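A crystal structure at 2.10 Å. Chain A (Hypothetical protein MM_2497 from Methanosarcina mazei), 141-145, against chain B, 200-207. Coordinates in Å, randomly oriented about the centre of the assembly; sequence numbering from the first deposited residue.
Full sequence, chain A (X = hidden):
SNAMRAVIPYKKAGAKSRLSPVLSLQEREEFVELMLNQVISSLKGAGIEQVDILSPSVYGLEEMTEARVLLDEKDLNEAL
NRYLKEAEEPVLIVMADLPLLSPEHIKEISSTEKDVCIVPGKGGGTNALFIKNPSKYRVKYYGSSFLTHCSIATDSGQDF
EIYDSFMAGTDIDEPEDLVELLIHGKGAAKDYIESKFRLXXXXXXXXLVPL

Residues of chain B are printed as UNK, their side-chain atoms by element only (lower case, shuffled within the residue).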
# COMPACT_ATOMS: atom_id res chain seq x y z
N TYR A 141 7.07 -2.61 18.48
CA TYR A 141 6.73 -1.59 17.49
C TYR A 141 7.90 -0.62 17.48
O TYR A 141 8.72 -0.65 18.39
CB TYR A 141 5.44 -0.81 17.88
CG TYR A 141 4.22 -1.63 17.68
CD1 TYR A 141 3.82 -2.57 18.64
CD2 TYR A 141 3.52 -1.55 16.50
CE1 TYR A 141 2.77 -3.41 18.42
CE2 TYR A 141 2.41 -2.33 16.28
CZ TYR A 141 2.04 -3.27 17.24
OH TYR A 141 0.99 -4.11 17.03
N TYR A 142 7.93 0.23 16.46
CA TYR A 142 9.07 1.15 16.10
C TYR A 142 10.13 0.44 15.30
O TYR A 142 10.29 -0.80 15.42
CB TYR A 142 9.76 1.88 17.28
CG TYR A 142 8.83 2.65 18.14
CD1 TYR A 142 8.00 3.63 17.60
CD2 TYR A 142 8.73 2.38 19.51
CE1 TYR A 142 7.08 4.33 18.39
CE2 TYR A 142 7.83 3.08 20.32
CZ TYR A 142 7.00 4.03 19.75
OH TYR A 142 6.13 4.70 20.57
N GLY A 143 10.89 1.22 14.53
CA GLY A 143 11.95 0.64 13.72
C GLY A 143 11.35 -0.29 12.75
O GLY A 143 10.27 -0.09 12.19
N SER A 144 12.08 -1.34 12.51
CA SER A 144 11.67 -2.28 11.57
C SER A 144 10.67 -3.33 12.10
O SER A 144 10.93 -4.48 12.04
CB SER A 144 12.89 -2.94 11.04
OG SER A 144 12.48 -3.70 9.94
N SER A 145 9.47 -2.92 12.50
CA SER A 145 8.64 -3.77 13.38
C SER A 145 7.95 -4.85 12.61
O SER A 145 7.62 -5.87 13.17
CB SER A 145 7.62 -2.94 14.16
OG SER A 145 6.75 -2.15 13.32
N UNK B 200 18.49 0.99 7.85
CA UNK B 200 19.00 1.31 9.16
C UNK B 200 17.94 2.00 9.98
O UNK B 200 17.27 2.92 9.49
c UNK B 200 20.81 2.57 10.36
c UNK B 200 22.12 3.38 10.22
o UNK B 200 21.99 4.54 9.77
o UNK B 200 23.23 2.82 10.56
c UNK B 200 20.20 2.26 9.03
N UNK B 201 17.82 1.64 11.24
CA UNK B 201 16.85 2.41 12.07
C UNK B 201 17.45 3.69 12.64
O UNK B 201 18.45 3.70 13.37
c UNK B 201 15.32 2.58 14.18
c UNK B 201 15.47 0.38 12.67
c UNK B 201 16.20 1.59 13.23
N UNK B 202 16.82 4.79 12.38
CA UNK B 202 17.28 5.93 13.07
C UNK B 202 16.14 6.68 13.72
O UNK B 202 16.18 7.02 14.94
c UNK B 202 17.69 7.87 11.35
n UNK B 202 21.22 8.88 9.47
c UNK B 202 18.26 6.76 12.19
c UNK B 202 18.87 8.78 10.72
c UNK B 202 20.07 7.96 10.02
N UNK B 203 15.06 6.93 13.02
CA UNK B 203 14.23 7.85 13.78
C UNK B 203 13.10 7.22 14.64
O UNK B 203 12.02 7.77 14.70
c UNK B 203 13.80 10.36 13.89
n UNK B 203 15.43 10.86 17.40
c UNK B 203 14.61 10.05 15.21
c UNK B 203 13.82 9.12 12.97
c UNK B 203 14.76 11.27 16.13
N UNK B 204 13.37 6.10 15.31
CA UNK B 204 12.31 5.06 15.45
C UNK B 204 11.88 4.65 14.02
O UNK B 204 11.02 3.81 13.85
N UNK B 205 12.53 5.20 12.99
CA UNK B 205 12.20 4.85 11.59
C UNK B 205 13.25 4.24 10.66
O UNK B 205 14.43 4.43 10.82
n UNK B 205 7.84 7.76 11.85
c UNK B 205 11.43 5.96 10.91
c UNK B 205 12.18 7.13 10.40
c UNK B 205 11.15 8.26 10.25
c UNK B 205 8.76 7.94 10.89
n UNK B 205 8.37 8.04 9.61
n UNK B 205 10.05 8.06 11.22
N UNK B 206 12.77 3.52 9.67
CA UNK B 206 13.58 2.75 8.80
C UNK B 206 13.97 3.62 7.55
O UNK B 206 13.09 4.17 6.84
c UNK B 206 13.58 0.66 7.29
c UNK B 206 12.77 1.45 8.31
c UNK B 206 12.35 0.50 9.48
N UNK B 207 15.28 3.70 7.25
CA UNK B 207 15.83 4.46 6.11
C UNK B 207 16.84 3.68 5.29
O UNK B 207 17.49 2.75 5.76

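Position 200 carries five side-chain atoms, three carbons with two oxygens on the third. An unbranched chain ending in a carboxylate is glutamate, E200(B). Its side chain stays 9.2 Å or more from chain A, but its backbone pairs with position 207: N of E200(B) donates to O of 207 at 2.9 Å, and N of 207 returns a bond to O of E200(B) at 3.1 Å.

Position 201 has three carbons, one bonded to CA and carrying the other two. Branching at CB with no heteroatom identifies valine, V201(B). Its CA-to-CB bond points toward chain A, and CG2 lies 3.7 Å from CA of G143(A) and 3.8 Å from N of S144(A).

Position 202 shows four carbons in a row ending in nitrogen, the pattern of lysine, K202(B). It makes no contact with chain A; its backbone N bonds to O of position 205 at 2.9 Å, which helps close the turn.

Position 203 repeats that composition, four carbons and a terminal nitrogen, so it is also lysine, K203(B). Its CA-to-CB bond points away from chain A.

Position 204 has no side-chain atoms and is therefore glycine, G204(B). Its phi of 58° is a value that favours this residue. Its O accepts a hydrogen bond from N of G143(A) at 2.7 Å, with an N-H...O angle of 152°.

Position 205 has seven side-chain atoms: three carbons, a nitrogen, then a carbon carrying two more nitrogens. This guanidinium identifies arginine, R205(B). Although its CA is 4.7 Å from CA of G143(A), the side chain departs in the away direction and comes no nearer than 6.0 Å.

Position 206 again has three carbons branched at CB, hence valine, V206(B). It points toward chain A, with CG2 3.5 Å from both O of G143(A) and CA of S144(A), and 3.8 Å from CB of S144(A).

Position 207 lacks side-chain atoms and is glycine, G207(B). It is not in contact with chain A, and an ideal CB would find nothing of that stretch within 5.5 Å.

The contact, which buries 210 Å² in total, combines one short backbone hydrogen bond with van der Waals packing by two valines. G143(A) is central: its N meets the carbonyl of G204(B), while its CA and O approach V201(B) and V206(B). An ideal CB on G143(A) would sit only 3.2 Å from CG2 of V201(B), a tight approach, and its phi of 62° independently favours glycine. The lysines and arginine contribute no side-chain contact here.

Chain B 200-207: EVKKGRVG
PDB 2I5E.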